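Local coordinates for protein carbohydrate deacetylase (Enterococcus faecalis, PDB 2I5I) that probably removes acetyl groups from acetylated carbohydrates during oligosaccharide breakdown, as a magnesium-dependent homodimeric hydrolase of the YdjC family, at residues A[23-26]-A[27-31]; A[240-243]-A[244-248]. All coordinates share one frame; numbering follows the deposited sequence.

Contact 1. Residues A[23-26]-A[27-31]; sequences GIIE and AHKRG
Glu-26 and Arg-30, one helical turn apart, run side by side in the same direction and are joined through one carboxylate oxygen. OE2 of Glu-26 lies 2.5 Å from NE of Arg-30, a short and nearly straight salt-bridge hydrogen bond. The oxygen sits at the guanidinium edge, close to its plane, while NE approaches OE2 from the syn side and somewhat out of the carboxylate plane, and the two planes are turned 39° against each other. A weak second bond links Arg-30 NH2 to the same OE2 at 3.1 Å. Arg-30 NH2 is also salt-bridged to Glu-47 of the second subunit, placing this helix end against a neighbouring chain. Glu-26 reaches this position because CG is anti to the backbone N (chi1 -176°) and the chain then bends at chi2 (69°), swinging the carboxylate along the helix toward Arg-30. The backbone repeats the link, with Arg-30 N donating to Glu-26 O over 2.9 Å. On another flank Ile-25 and Lys-29 also lie alongside each other: CG2 of Ile-25 meets CD of Lys-29 at 3.6 Å, beyond which the tip of the lysine leads away. The turn closes helix 18-29, whose Ile-25 packs on helix 45-55 and on Phe-14 of strand 13-14.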
ATOM      1  N   GLY A  23     -11.910  16.946   2.484  1.00 16.85           N
ATOM      2  CA  GLY A  23     -12.826  17.275   3.562  1.00 16.89           C
ATOM      3  C   GLY A  23     -13.818  16.153   3.821  1.00 20.80           C
ATOM      4  O   GLY A  23     -14.109  15.843   4.970  1.00 17.98           O
ATOM      5  N   ILE A  24     -14.321  15.537   2.747  1.00 19.28           N
ATOM      6  CA  ILE A  24     -15.191  14.373   2.964  1.00 16.63           C
ATOM      7  C   ILE A  24     -14.460  13.232   3.634  1.00 17.00           C
ATOM      8  O   ILE A  24     -14.953  12.615   4.580  1.00 21.17           O
ATOM      9  CB  ILE A  24     -15.805  13.920   1.627  1.00 21.83           C
ATOM     10  CG1 ILE A  24     -16.832  14.942   1.117  1.00 22.07           C
ATOM     11  CG2 ILE A  24     -16.445  12.557   1.728  1.00 22.80           C
ATOM     12  CD1 ILE A  24     -17.129  14.841  -0.353  1.00 17.66           C
ATOM     13  N   ILE A  25     -13.235  12.923   3.175  1.00 15.20           N
ATOM     14  CA  ILE A  25     -12.485  11.840   3.813  1.00 18.28           C
ATOM     15  C   ILE A  25     -12.292  12.098   5.294  1.00 17.60           C
ATOM     16  O   ILE A  25     -12.406  11.169   6.099  1.00 17.00           O
ATOM     17  CB  ILE A  25     -11.152  11.623   3.061  1.00 22.48           C
ATOM     18  CG1 ILE A  25     -11.359  10.988   1.692  1.00 19.71           C
ATOM     19  CG2 ILE A  25     -10.168  10.808   3.897  1.00 21.61           C
ATOM     20  CD1 ILE A  25     -10.162  10.863   0.768  1.00 18.75           C
ATOM     21  N   GLU A  26     -12.026  13.339   5.692  1.00 20.32           N
ATOM     22  CA  GLU A  26     -11.882  13.701   7.102  1.00 18.48           C
ATOM     23  C   GLU A  26     -13.132  13.417   7.935  1.00 15.04           C
ATOM     24  O   GLU A  26     -13.114  12.881   9.030  1.00 19.42           O
ATOM     25  CB  GLU A  26     -11.526  15.188   7.172  1.00 17.23           C
ATOM     26  CG  GLU A  26     -11.249  15.699   8.569  1.00 23.99           C
ATOM     27  CD  GLU A  26      -9.985  15.199   9.237  1.00 30.59           C
ATOM     28  OE1 GLU A  26      -9.110  14.594   8.581  1.00 27.03           O
ATOM     29  OE2 GLU A  26      -9.862  15.422  10.470  1.00 29.29           O
ATOM     30  N   ALA A  27     -14.249  13.857   7.363  1.00 18.52           N
ATOM     31  CA  ALA A  27     -15.561  13.709   7.976  1.00 21.68           C
ATOM     32  C   ALA A  27     -15.931  12.245   8.143  1.00 20.50           C
ATOM     33  O   ALA A  27     -16.664  11.888   9.061  1.00 20.08           O
ATOM     34  CB  ALA A  27     -16.570  14.453   7.091  1.00 18.97           C
ATOM     35  N   HIS A  28     -15.427  11.377   7.271  1.00 17.08           N
ATOM     36  CA  HIS A  28     -15.665   9.947   7.444  1.00 18.63           C
ATOM     37  C   HIS A  28     -14.732   9.343   8.483  1.00 24.77           C
ATOM     38  O   HIS A  28     -15.161   8.664   9.424  1.00 22.03           O
ATOM     39  CB  HIS A  28     -15.500   9.227   6.108  1.00 18.53           C
ATOM     40  CG  HIS A  28     -15.412   7.745   6.163  1.00 20.49           C
ATOM     41  ND1 HIS A  28     -16.513   6.960   6.441  1.00 20.56           N
ATOM     42  CD2 HIS A  28     -14.388   6.878   5.993  1.00 21.38           C
ATOM     43  CE1 HIS A  28     -16.173   5.688   6.443  1.00 22.99           C
ATOM     44  NE2 HIS A  28     -14.886   5.603   6.164  1.00 23.17           N
ATOM     45  N   LYS A  29     -13.437   9.599   8.325  1.00 21.22           N
ATOM     46  CA  LYS A  29     -12.426   8.914   9.133  1.00 22.48           C
ATOM     47  C   LYS A  29     -12.442   9.381  10.582  1.00 17.68           C
ATOM     48  O   LYS A  29     -12.200   8.553  11.460  1.00 21.14           O
ATOM     49  CB  LYS A  29     -11.039   9.109   8.507  1.00 23.38           C
ATOM     50  CG  LYS A  29     -10.849   8.333   7.208  1.00 27.09           C
ATOM     51  CD  LYS A  29      -9.479   8.595   6.597  1.00 31.91           C
ATOM     52  CE  LYS A  29      -8.496   7.500   6.987  1.00 39.02           C
ATOM     53  NZ  LYS A  29      -7.081   7.988   6.834  1.00 36.64           N
ATOM     54  N   ARG A  30     -12.704  10.657  10.827  1.00 20.45           N
ATOM     55  CA  ARG A  30     -12.770  11.239  12.148  1.00 16.85           C
ATOM     56  C   ARG A  30     -14.190  11.499  12.630  1.00 22.12           C
ATOM     57  O   ARG A  30     -14.415  11.983  13.732  1.00 22.25           O
ATOM     58  CB  ARG A  30     -12.020  12.599  12.166  1.00 24.97           C
ATOM     59  CG  ARG A  30     -11.434  12.885  13.549  1.00 35.01           C
ATOM     60  CD  ARG A  30     -10.875  14.303  13.663  1.00 31.50           C
ATOM     61  NE  ARG A  30      -9.733  14.448  12.769  1.00 41.08           N
ATOM     62  CZ  ARG A  30      -8.502  14.013  13.002  1.00 46.09           C
ATOM     63  NH1 ARG A  30      -8.177  13.389  14.121  1.00 38.88           N
ATOM     64  NH2 ARG A  30      -7.551  14.210  12.093  1.00 31.71           N
ATOM     65  N   GLY A  31     -15.199  11.231  11.799  1.00 22.74           N
ATOM     66  CA  GLY A  31     -16.543  11.712  12.070  1.00 21.47           C
ATOM     67  C   GLY A  31     -17.601  10.677  11.702  1.00 18.96           C
ATOM     68  O   GLY A  31     -17.303   9.494  11.615  1.00 23.81           O
TER

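Contact 2. Residues A[240-243]-A[244-248]; sequences TSQE and VKEAI
Ser-241 and Lys-245 share the first i to i+4 bond of helix 242-250, in which Lys-245 N donates to Ser-241 O at 3.2 Å, almost straight. Glu-246 N and Ala-247 N repeat the pattern to Gln-242 O and Glu-243 O, both at 2.9 Å. Ser-241 itself, with phi/psi of -75/147°, is still extended, and the helix begins at the next residue. Its OG lies between backbone N and carbonyl carbon (chi1 69°), which brings it over the first turn: it accepts a weak bond from Val-244 N at 3.4 Å and lies close to Val-244 CG2 (3.0 Å), while also bonding to Ile-238 O. Lys-245 reaches back along the helix start, and its NZ donates to Thr-240 O at 3.0 Å from above the carbonyl plane; its stronger partner is probably Arg-30 O. On the exposed flank Gln-242 and Glu-246 pass at a slant, with CG of Gln-242 3.3 Å from OE2 of Glu-246 and amide and carboxylate nearly parallel. Val-244 and Ile-248 rest on Val-32. Together these features make a serine N-cap opening helix 242-250, which lies against helix 191-203 through Ala-247 and precedes strand 254-256 of the parallel sheet.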
ATOM      1  N   THR A 240     -17.590  15.784  12.847  1.00 20.98           N
ATOM      2  CA  THR A 240     -16.499  15.110  13.533  1.00 23.51           C
ATOM      3  C   THR A 240     -16.513  15.384  15.035  1.00 27.62           C
ATOM      4  O   THR A 240     -15.599  14.954  15.754  1.00 25.20           O
ATOM      5  CB  THR A 240     -15.130  15.559  12.969  1.00 20.79           C
ATOM      6  OG1 THR A 240     -15.022  16.968  13.176  1.00 20.31           O
ATOM      7  CG2 THR A 240     -15.035  15.318  11.482  1.00 19.77           C
ATOM      8  N   SER A 241     -17.539  16.078  15.526  1.00 25.52           N
ATOM      9  CA  SER A 241     -17.630  16.408  16.943  1.00 23.40           C
ATOM     10  C   SER A 241     -18.020  15.224  17.811  1.00 29.11           C
ATOM     11  O   SER A 241     -18.767  14.328  17.426  1.00 26.98           O
ATOM     12  CB  SER A 241     -18.598  17.577  17.157  1.00 30.54           C
ATOM     13  OG  SER A 241     -19.957  17.262  16.907  1.00 29.37           O
ATOM     14  N   GLN A 242     -17.485  15.198  19.040  1.00 27.35           N
ATOM     15  CA  GLN A 242     -17.845  14.193  20.021  1.00 28.50           C
ATOM     16  C   GLN A 242     -19.335  14.195  20.349  1.00 28.65           C
ATOM     17  O   GLN A 242     -19.921  13.136  20.577  1.00 34.91           O
ATOM     18  CB  GLN A 242     -17.056  14.422  21.320  1.00 41.69           C
ATOM     19  CG  GLN A 242     -17.175  13.235  22.277  1.00 52.95           C
ATOM     20  CD  GLN A 242     -15.900  12.406  22.246  1.00 62.26           C
ATOM     21  OE1 GLN A 242     -14.902  12.826  22.835  1.00 64.06           O
ATOM     22  NE2 GLN A 242     -15.937  11.255  21.580  1.00 66.38           N
ATOM     23  N   GLU A 243     -19.941  15.373  20.383  1.00 32.74           N
ATOM     24  CA  GLU A 243     -21.357  15.505  20.698  1.00 27.98           C
ATOM     25  C   GLU A 243     -22.216  14.769  19.684  1.00 31.86           C
ATOM     26  O   GLU A 243     -23.168  14.065  20.018  1.00 31.84           O
ATOM     27  CB  GLU A 243     -21.777  16.976  20.714  1.00 31.41           C
ATOM     28  CG  GLU A 243     -23.250  17.124  21.082  1.00 38.63           C
ATOM     29  CD  GLU A 243     -23.652  18.574  21.296  1.00 52.43           C
ATOM     30  OE1 GLU A 243     -22.809  19.456  21.022  1.00 58.74           O
ATOM     31  OE2 GLU A 243     -24.796  18.823  21.734  1.00 50.01           O
ATOM     32  N   VAL A 244     -21.857  14.935  18.410  1.00 29.59           N
ATOM     33  CA  VAL A 244     -22.631  14.235  17.386  1.00 27.03           C
ATOM     34  C   VAL A 244     -22.474  12.738  17.517  1.00 28.16           C
ATOM     35  O   VAL A 244     -23.476  12.020  17.534  1.00 26.16           O
ATOM     36  CB  VAL A 244     -22.220  14.707  15.977  1.00 26.82           C
ATOM     37  CG1 VAL A 244     -22.907  13.841  14.936  1.00 31.34           C
ATOM     38  CG2 VAL A 244     -22.542  16.185  15.843  1.00 26.00           C
ATOM     39  N   LYS A 245     -21.237  12.245  17.630  1.00 29.08           N
ATOM     40  CA  LYS A 245     -21.036  10.808  17.792  1.00 34.36           C
ATOM     41  C   LYS A 245     -21.808  10.277  18.995  1.00 35.23           C
ATOM     42  O   LYS A 245     -22.489   9.256  18.871  1.00 31.41           O
ATOM     43  CB  LYS A 245     -19.545  10.477  17.930  1.00 39.78           C
ATOM     44  CG  LYS A 245     -18.800  10.762  16.627  1.00 39.25           C
ATOM     45  CD  LYS A 245     -17.306  10.529  16.788  1.00 43.06           C
ATOM     46  CE  LYS A 245     -16.542  11.095  15.600  1.00 35.83           C
ATOM     47  NZ  LYS A 245     -15.407  11.968  16.017  1.00 46.10           N
ATOM     48  N   GLU A 246     -21.716  10.965  20.129  1.00 31.04           N
ATOM     49  CA  GLU A 246     -22.433  10.514  21.326  1.00 31.52           C
ATOM     50  C   GLU A 246     -23.942  10.477  21.106  1.00 28.33           C
ATOM     51  O   GLU A 246     -24.608   9.547  21.575  1.00 36.03           O
ATOM     52  CB  GLU A 246     -22.071  11.407  22.526  1.00 37.61           C
ATOM     53  CG  GLU A 246     -20.756  10.961  23.162  1.00 39.43           C
ATOM     54  CD  GLU A 246     -20.156  11.940  24.144  1.00 43.03           C
ATOM     55  OE1 GLU A 246     -20.845  12.913  24.522  1.00 45.09           O
ATOM     56  OE2 GLU A 246     -18.983  11.699  24.524  1.00 49.76           O
ATOM     57  N   ALA A 247     -24.488  11.460  20.402  1.00 25.34           N
ATOM     58  CA  ALA A 247     -25.935  11.544  20.194  1.00 25.97           C
ATOM     59  C   ALA A 247     -26.464  10.319  19.463  1.00 35.10           C
ATOM     60  O   ALA A 247     -27.503   9.742  19.809  1.00 35.97           O
ATOM     61  CB  ALA A 247     -26.321  12.786  19.418  1.00 28.38           C
ATOM     62  N   ILE A 248     -25.737   9.910  18.421  1.00 27.33           N
ATOM     63  CA  ILE A 248     -26.190   8.728  17.666  1.00 24.30           C
ATOM     64  C   ILE A 248     -26.157   7.518  18.581  1.00 38.45           C
ATOM     65  O   ILE A 248     -27.070   6.688  18.625  1.00 31.82           O
ATOM     66  CB  ILE A 248     -25.322   8.587  16.405  1.00 30.89           C
ATOM     67  CG1 ILE A 248     -25.760   9.588  15.322  1.00 34.24           C
ATOM     68  CG2 ILE A 248     -25.267   7.169  15.870  1.00 31.05           C
ATOM     69  CD1 ILE A 248     -24.637  10.135  14.471  1.00 28.05           C
TER

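How the contacts relate
Both contacts are local turns at helix ends, contact 1 at the C-terminal end of helix 18-29 and contact 2 at the N-terminal start of helix 242-250. Contact 1 is the more buried and faces the second subunit, and its side-chain chemistry is an ion pair within one helical turn; contact 2, farther from the chain centre, has no neighbouring chain against it and relies on a serine cap and a lysine turned to carbonyl oxygens. The two meet directly: the probable hydrogen bond from Lys-245 NZ to Arg-30 O joins them, and CG2 of Thr-240 packs on CA of Ala-27 at 3.9 Å, tying one helix's end to the other's beginning.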